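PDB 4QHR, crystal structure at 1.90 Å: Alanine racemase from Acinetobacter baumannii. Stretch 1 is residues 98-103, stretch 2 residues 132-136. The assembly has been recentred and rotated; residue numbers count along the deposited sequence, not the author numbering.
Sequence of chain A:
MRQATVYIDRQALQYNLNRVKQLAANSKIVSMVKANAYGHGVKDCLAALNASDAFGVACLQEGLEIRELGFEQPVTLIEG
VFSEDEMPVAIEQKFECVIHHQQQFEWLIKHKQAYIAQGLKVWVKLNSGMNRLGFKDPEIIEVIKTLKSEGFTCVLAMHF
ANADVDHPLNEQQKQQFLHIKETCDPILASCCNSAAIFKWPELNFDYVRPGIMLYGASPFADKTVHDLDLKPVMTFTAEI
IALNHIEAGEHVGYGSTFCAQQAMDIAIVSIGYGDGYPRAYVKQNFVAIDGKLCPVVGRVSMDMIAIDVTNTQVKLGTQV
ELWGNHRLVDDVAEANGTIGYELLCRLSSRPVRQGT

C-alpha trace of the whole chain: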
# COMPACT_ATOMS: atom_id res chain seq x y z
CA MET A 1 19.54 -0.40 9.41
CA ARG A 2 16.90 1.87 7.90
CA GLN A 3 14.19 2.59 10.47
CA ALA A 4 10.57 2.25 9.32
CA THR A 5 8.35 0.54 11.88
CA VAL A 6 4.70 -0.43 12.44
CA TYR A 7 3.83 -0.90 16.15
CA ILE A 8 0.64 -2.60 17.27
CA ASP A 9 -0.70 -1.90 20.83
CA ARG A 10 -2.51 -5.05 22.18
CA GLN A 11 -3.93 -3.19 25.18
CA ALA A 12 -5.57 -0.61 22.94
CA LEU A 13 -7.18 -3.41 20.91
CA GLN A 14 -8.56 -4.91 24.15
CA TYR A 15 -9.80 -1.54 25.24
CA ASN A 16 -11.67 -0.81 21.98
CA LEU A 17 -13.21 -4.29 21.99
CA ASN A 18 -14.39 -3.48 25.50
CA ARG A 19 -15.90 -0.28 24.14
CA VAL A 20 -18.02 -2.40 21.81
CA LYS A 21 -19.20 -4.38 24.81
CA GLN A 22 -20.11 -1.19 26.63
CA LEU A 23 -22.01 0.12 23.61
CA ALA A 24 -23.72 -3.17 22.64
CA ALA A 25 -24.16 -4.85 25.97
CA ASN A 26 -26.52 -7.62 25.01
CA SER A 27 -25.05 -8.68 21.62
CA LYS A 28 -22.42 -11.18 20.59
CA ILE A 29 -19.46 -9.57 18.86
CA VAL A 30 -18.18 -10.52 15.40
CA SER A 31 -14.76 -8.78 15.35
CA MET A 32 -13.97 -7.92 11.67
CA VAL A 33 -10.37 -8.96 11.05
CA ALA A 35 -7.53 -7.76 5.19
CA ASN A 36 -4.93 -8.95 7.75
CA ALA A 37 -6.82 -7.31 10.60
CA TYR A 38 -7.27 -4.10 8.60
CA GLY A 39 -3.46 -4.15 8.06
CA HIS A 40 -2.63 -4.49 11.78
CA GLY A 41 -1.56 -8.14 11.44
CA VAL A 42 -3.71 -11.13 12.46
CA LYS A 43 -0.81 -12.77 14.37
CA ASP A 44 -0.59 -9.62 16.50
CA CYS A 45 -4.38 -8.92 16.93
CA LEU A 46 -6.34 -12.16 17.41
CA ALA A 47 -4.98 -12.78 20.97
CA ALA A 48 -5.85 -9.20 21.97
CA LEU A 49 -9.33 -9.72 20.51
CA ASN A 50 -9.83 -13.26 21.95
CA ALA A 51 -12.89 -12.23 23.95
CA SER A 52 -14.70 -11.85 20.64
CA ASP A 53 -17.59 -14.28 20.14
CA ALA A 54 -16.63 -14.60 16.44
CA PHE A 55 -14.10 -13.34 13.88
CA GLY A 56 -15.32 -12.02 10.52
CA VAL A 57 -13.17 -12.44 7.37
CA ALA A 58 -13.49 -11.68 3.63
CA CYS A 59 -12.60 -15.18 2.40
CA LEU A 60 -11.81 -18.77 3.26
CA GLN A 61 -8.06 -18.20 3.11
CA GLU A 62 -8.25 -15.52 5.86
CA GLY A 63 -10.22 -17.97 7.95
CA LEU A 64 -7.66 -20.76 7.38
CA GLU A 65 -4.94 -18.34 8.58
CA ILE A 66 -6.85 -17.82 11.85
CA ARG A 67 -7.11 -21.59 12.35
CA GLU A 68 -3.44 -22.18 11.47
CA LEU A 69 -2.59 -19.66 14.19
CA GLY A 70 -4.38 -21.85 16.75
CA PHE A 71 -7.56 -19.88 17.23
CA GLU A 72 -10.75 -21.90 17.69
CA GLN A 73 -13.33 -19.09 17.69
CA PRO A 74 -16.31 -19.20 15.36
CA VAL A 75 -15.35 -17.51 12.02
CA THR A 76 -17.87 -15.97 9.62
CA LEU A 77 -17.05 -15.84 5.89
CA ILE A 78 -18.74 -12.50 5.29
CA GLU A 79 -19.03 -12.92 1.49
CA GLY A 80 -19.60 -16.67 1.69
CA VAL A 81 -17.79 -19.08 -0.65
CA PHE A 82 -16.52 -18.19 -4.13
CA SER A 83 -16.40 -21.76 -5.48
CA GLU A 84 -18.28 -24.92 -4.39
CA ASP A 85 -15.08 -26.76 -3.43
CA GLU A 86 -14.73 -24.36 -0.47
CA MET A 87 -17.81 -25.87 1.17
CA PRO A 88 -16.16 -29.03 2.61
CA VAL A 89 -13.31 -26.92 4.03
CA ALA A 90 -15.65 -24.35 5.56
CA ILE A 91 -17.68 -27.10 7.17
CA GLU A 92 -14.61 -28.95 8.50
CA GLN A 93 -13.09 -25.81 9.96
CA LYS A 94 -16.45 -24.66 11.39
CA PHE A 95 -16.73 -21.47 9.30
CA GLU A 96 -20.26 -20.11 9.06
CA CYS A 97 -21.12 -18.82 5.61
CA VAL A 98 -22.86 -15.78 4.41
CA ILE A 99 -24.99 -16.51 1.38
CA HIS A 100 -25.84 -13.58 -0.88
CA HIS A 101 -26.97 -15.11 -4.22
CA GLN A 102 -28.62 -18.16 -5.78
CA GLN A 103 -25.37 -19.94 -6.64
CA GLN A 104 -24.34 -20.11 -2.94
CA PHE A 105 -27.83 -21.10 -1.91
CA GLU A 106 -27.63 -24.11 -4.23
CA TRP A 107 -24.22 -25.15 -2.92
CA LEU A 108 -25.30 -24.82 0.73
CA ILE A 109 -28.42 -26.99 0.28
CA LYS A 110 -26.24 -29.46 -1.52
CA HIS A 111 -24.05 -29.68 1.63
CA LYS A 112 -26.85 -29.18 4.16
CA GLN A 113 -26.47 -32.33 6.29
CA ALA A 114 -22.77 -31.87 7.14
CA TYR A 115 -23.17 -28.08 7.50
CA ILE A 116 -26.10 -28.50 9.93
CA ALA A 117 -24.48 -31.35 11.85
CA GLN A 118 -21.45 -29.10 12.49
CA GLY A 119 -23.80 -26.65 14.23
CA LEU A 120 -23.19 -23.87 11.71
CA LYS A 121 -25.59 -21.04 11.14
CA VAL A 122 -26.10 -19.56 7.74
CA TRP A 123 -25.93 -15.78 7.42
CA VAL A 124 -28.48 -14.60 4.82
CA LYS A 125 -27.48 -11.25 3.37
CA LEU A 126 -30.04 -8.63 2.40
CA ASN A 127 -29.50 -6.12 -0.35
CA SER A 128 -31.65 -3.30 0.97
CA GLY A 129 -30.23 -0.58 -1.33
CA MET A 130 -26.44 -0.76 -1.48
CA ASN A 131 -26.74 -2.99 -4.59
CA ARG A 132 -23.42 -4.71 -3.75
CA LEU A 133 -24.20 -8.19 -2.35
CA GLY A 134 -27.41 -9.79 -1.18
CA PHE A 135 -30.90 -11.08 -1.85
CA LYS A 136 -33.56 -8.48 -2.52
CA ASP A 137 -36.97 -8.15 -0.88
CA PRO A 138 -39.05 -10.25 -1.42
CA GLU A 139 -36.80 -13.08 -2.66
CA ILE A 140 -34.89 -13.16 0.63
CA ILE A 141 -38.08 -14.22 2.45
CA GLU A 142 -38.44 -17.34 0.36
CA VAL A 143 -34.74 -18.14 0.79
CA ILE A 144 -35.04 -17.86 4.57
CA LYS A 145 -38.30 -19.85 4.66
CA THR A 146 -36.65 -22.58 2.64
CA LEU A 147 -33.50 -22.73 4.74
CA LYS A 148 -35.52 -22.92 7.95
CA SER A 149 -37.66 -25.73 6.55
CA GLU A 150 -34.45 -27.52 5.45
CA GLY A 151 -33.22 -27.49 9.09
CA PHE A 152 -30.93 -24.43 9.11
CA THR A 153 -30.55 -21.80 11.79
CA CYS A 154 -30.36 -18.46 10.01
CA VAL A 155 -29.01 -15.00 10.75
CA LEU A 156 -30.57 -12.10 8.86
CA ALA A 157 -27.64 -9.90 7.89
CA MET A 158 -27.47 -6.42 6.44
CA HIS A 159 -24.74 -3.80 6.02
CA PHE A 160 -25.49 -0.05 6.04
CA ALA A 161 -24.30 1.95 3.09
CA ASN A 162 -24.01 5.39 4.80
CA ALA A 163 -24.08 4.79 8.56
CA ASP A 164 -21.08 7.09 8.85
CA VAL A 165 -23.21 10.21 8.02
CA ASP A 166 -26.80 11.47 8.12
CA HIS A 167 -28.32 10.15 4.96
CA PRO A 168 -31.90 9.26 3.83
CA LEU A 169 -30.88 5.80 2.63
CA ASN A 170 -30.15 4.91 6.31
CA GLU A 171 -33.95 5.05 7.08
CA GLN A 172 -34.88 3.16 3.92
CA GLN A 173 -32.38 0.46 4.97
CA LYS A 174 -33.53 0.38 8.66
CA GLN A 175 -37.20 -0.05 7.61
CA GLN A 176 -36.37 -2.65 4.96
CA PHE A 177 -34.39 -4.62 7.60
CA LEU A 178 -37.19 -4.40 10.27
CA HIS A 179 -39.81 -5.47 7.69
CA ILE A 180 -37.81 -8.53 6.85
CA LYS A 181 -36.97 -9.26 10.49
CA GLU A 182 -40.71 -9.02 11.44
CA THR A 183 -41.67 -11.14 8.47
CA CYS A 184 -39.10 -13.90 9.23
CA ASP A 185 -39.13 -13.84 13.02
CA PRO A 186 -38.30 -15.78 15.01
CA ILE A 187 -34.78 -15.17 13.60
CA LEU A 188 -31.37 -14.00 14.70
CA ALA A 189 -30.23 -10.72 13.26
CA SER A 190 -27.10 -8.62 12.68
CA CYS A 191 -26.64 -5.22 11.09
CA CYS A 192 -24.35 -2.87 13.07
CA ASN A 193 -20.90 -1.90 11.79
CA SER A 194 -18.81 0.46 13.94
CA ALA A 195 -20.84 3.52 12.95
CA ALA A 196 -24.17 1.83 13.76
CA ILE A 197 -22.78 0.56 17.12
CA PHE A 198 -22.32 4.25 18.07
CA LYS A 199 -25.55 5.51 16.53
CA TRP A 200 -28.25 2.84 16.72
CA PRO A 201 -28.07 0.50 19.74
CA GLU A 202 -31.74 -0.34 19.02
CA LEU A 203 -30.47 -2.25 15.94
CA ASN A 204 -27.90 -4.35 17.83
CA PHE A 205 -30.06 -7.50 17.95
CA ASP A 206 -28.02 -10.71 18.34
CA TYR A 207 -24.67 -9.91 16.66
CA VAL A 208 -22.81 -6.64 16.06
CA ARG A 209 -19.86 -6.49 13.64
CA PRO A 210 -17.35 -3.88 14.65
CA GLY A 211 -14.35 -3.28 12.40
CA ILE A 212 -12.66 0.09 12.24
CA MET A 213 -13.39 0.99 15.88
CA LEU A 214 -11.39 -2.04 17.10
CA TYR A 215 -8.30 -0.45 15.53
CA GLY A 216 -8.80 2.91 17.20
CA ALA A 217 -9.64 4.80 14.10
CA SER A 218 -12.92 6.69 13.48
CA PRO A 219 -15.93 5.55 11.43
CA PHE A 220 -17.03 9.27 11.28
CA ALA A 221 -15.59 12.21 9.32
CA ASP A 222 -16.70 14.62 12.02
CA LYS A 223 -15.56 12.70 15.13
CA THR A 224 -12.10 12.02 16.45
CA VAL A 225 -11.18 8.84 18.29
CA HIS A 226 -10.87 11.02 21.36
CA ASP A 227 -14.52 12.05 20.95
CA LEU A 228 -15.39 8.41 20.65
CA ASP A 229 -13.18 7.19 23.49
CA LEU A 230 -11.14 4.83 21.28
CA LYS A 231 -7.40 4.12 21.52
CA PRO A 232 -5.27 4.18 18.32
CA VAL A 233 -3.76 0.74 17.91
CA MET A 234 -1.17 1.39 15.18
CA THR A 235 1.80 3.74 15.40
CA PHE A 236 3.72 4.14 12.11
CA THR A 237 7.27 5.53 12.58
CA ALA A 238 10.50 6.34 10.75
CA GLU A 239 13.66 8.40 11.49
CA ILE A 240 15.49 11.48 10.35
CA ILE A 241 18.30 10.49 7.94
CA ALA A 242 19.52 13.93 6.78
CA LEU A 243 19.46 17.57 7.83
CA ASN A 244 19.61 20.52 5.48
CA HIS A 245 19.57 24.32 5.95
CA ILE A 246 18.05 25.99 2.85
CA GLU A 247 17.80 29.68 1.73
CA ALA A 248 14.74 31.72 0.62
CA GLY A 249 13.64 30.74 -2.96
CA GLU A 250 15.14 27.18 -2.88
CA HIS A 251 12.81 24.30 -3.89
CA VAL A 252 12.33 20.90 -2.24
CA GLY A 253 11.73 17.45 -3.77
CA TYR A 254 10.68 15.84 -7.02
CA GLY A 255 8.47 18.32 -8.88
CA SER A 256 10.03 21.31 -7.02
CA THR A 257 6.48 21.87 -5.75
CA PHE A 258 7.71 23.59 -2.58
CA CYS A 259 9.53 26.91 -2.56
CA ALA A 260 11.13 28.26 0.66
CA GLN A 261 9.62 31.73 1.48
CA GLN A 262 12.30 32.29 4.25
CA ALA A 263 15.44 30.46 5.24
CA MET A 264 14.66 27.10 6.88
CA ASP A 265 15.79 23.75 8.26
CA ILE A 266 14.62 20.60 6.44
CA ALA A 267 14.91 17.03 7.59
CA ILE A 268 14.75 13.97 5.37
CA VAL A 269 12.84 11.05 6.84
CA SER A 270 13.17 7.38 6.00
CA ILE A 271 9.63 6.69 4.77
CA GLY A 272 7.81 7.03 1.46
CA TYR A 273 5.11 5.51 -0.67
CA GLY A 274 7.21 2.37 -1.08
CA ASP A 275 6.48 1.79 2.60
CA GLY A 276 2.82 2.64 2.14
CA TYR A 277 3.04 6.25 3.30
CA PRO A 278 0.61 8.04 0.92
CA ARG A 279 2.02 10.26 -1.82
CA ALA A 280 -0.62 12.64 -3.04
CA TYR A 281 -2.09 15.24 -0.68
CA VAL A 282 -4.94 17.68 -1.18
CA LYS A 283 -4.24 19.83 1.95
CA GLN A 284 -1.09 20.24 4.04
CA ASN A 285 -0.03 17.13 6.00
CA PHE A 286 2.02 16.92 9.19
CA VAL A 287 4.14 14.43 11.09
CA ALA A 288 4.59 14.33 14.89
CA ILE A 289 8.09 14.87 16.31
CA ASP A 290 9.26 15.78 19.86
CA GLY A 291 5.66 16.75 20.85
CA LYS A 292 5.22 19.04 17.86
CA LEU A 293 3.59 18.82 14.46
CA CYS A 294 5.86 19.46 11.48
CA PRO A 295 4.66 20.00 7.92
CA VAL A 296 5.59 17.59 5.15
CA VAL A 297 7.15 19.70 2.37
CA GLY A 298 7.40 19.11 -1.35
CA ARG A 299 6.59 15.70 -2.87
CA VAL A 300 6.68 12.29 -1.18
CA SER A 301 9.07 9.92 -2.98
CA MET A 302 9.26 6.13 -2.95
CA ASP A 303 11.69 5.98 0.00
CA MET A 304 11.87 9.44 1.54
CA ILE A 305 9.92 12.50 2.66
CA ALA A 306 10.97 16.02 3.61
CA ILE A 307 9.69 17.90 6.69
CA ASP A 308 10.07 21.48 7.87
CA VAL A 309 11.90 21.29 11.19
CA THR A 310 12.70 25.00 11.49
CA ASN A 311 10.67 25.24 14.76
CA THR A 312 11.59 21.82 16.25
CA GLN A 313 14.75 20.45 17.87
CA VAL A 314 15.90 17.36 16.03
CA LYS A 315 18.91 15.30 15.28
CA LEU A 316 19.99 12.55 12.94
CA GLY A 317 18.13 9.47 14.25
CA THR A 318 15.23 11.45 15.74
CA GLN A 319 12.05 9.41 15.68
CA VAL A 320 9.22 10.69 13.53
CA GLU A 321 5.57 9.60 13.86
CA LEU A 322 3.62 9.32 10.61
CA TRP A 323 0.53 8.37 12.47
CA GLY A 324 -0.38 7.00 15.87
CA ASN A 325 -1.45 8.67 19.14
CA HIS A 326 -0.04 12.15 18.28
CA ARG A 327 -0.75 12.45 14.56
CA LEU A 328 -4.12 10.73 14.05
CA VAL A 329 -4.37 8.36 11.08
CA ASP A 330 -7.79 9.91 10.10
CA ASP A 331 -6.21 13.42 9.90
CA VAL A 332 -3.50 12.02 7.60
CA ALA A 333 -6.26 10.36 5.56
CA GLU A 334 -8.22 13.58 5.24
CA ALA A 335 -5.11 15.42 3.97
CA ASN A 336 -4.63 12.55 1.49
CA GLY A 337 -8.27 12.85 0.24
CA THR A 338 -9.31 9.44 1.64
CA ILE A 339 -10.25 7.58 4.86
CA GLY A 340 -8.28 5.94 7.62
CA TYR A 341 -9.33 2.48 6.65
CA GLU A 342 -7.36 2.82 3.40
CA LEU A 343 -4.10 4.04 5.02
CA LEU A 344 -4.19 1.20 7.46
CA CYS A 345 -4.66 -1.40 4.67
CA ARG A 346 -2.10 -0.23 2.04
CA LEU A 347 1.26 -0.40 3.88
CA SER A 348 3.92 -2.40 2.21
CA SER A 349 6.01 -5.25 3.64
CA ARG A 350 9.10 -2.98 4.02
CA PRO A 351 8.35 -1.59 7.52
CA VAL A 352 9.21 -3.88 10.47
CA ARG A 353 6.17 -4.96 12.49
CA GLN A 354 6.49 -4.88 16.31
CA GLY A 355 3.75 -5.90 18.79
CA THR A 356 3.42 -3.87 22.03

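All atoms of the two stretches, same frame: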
# COMPACT_ATOMS: atom_id res chain seq x y z
N VAL A 98 -21.89 -16.65 5.01
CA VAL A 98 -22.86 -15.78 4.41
C VAL A 98 -23.28 -16.39 3.07
O VAL A 98 -22.44 -16.91 2.33
CB VAL A 98 -22.29 -14.37 4.17
CG1 VAL A 98 -22.99 -13.69 3.02
CG2 VAL A 98 -22.46 -13.55 5.43
N ILE A 99 -24.57 -16.33 2.75
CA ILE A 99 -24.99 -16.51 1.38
C ILE A 99 -25.65 -15.21 0.90
O ILE A 99 -26.39 -14.54 1.63
CB ILE A 99 -25.93 -17.75 1.15
CG1 ILE A 99 -27.27 -17.60 1.83
CG2 ILE A 99 -25.22 -19.04 1.54
CD1 ILE A 99 -28.32 -18.59 1.36
N HIS A 100 -25.34 -14.84 -0.33
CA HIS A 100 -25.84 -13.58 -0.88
C HIS A 100 -26.46 -13.75 -2.29
O HIS A 100 -27.03 -12.80 -2.80
CB HIS A 100 -24.77 -12.48 -0.86
CG HIS A 100 -23.58 -12.81 -1.70
ND1 HIS A 100 -23.59 -12.70 -3.08
CD2 HIS A 100 -22.34 -13.27 -1.37
CE1 HIS A 100 -22.41 -13.06 -3.55
NE2 HIS A 100 -21.65 -13.45 -2.53
N HIS A 101 -26.38 -14.92 -2.90
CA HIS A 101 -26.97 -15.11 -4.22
C HIS A 101 -27.24 -16.57 -4.46
O HIS A 101 -26.73 -17.46 -3.72
CB HIS A 101 -26.12 -14.40 -5.33
CG HIS A 101 -24.76 -14.99 -5.57
ND1 HIS A 101 -24.09 -14.84 -6.77
CD2 HIS A 101 -23.95 -15.74 -4.78
CE1 HIS A 101 -22.93 -15.45 -6.70
NE2 HIS A 101 -22.82 -16.02 -5.52
N GLN A 102 -28.06 -16.83 -5.48
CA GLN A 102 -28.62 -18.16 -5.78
C GLN A 102 -27.57 -19.28 -5.86
O GLN A 102 -27.75 -20.35 -5.30
CB GLN A 102 -29.43 -18.08 -7.08
CG GLN A 102 -30.31 -19.27 -7.42
CD GLN A 102 -31.34 -19.60 -6.35
OE1 GLN A 102 -31.89 -18.72 -5.68
NE2 GLN A 102 -31.62 -20.89 -6.21
N GLN A 103 -26.45 -18.99 -6.50
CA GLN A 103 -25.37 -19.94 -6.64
C GLN A 103 -24.99 -20.52 -5.27
O GLN A 103 -24.84 -21.73 -5.10
CB GLN A 103 -24.18 -19.18 -7.24
CG GLN A 103 -22.91 -19.94 -7.23
CD GLN A 103 -21.89 -19.40 -8.19
OE1 GLN A 103 -21.00 -18.61 -7.81
NE2 GLN A 103 -21.99 -19.83 -9.44
N ARG A 132 -24.63 -3.89 -3.71
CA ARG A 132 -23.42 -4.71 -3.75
C ARG A 132 -23.89 -6.17 -3.68
O ARG A 132 -24.27 -6.75 -4.71
CB ARG A 132 -22.43 -4.35 -2.64
N LEU A 133 -23.86 -6.77 -2.49
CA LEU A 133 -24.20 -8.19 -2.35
C LEU A 133 -25.53 -8.34 -1.67
O LEU A 133 -25.89 -7.50 -0.88
CB LEU A 133 -23.15 -8.91 -1.49
CG LEU A 133 -21.72 -8.93 -2.02
CD1 LEU A 133 -20.90 -9.80 -1.09
CD2 LEU A 133 -21.59 -9.44 -3.45
N GLY A 134 -26.25 -9.41 -1.98
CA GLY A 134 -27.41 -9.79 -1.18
C GLY A 134 -28.65 -10.15 -1.98
O GLY A 134 -28.73 -9.87 -3.17
N PHE A 135 -29.59 -10.79 -1.29
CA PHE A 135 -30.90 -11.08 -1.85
C PHE A 135 -31.78 -9.88 -1.65
O PHE A 135 -31.70 -9.22 -0.64
CB PHE A 135 -31.55 -12.26 -1.18
CG PHE A 135 -30.83 -13.54 -1.43
CD1 PHE A 135 -31.03 -14.26 -2.61
CD2 PHE A 135 -29.91 -14.03 -0.48
CE1 PHE A 135 -30.35 -15.44 -2.84
CE2 PHE A 135 -29.24 -15.22 -0.73
CZ PHE A 135 -29.46 -15.92 -1.91
N LYS A 136 -32.62 -9.60 -2.62
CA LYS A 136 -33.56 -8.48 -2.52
C LYS A 136 -34.85 -8.91 -1.81
O LYS A 136 -35.11 -10.10 -1.63
CB LYS A 136 -33.89 -7.96 -3.93
CG LYS A 136 -32.72 -7.24 -4.56
CD LYS A 136 -32.74 -7.16 -6.09
CE LYS A 136 -31.62 -6.26 -6.58
NZ LYS A 136 -31.66 -5.95 -8.04
O HOH W 1 -25.20 -10.64 -4.36

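The first stretch leaves a β-strand at Ile-99, turns through His-100 and His-101, and enters a helix at Gln-102; His-101 occupies the N-cap position. The second stretch is irregular, and it meets this turn at a steep angle, the touching segments running about 65° apart. The backbones come closest at His-100 and Gly-134, whose CA atoms are 4.1 Å apart, yet no direct hydrogen bond joins the two stretches. His-100 O lies 3.2 Å from Gly-134 C and 3.4 Å from Gly-134 O, and since both oxygens are acceptors they cannot satisfy one another.

A water molecule supplies the missing polar link. It donates to His-100 O (3.2 Å), accepts from the amide of Gly-134 N (2.9 Å), and is hydrogen-bonded to His-100 ND1 (2.9 Å). The p rotamer of His-100 (chi1 62°), with chi2 at 77°, places ND1 within reach of the same water that its own carbonyl engages, so one solvent molecule ties side chain, main chain and neighbouring stretch together.

The same conformation offers a face of the imidazole to Leu-133. Leucine's CB points toward the first stretch, and its m,t rotamer (chi1 -62°, chi2 -174°) lays CD2 over the ring, 3.9 Å from CD2 to the centroid of the His-100 ring and only 19° off the normal. This is a CH-pi contact, with a branched aliphatic chain supplying the methyl and the histidine supplying both a flat surface and a polar nitrogen.

Gly-134 has phi/psi of 134/165, a conformation in which a CB would jam against the carbonyl oxygen of the preceding residue. Glycine is therefore called for by the local backbone itself, and here it also lies where the two main chains approach most closely.

Phe-135 makes the broadest side-chain contribution from its stretch. Its CB points sideways, but with chi1 at -66° (m) and chi2 at -82° the ring reaches in against the turn. One face covers the backbone at His-100 C, 3.5 Å from Phe-135 CE2, while Phe-135 CZ approaches His-101 N to 3.4 Å. Ile-99 O lies near the ring plane, at the edge, 3.8 Å from Phe-135 CE2; the polarized C-H bonds of an aromatic rim suit a carbonyl there. Ile-99, with CB also sideways, adopts p,t (66°, 165°), and its CG1 comes within 4.0 Å of Phe-135 CE2 in an apolar contact. A large flat ring suits this site because its face can cover the main chain at His-100 while its rim at CE2 meets the aliphatic side chain of Ile-99.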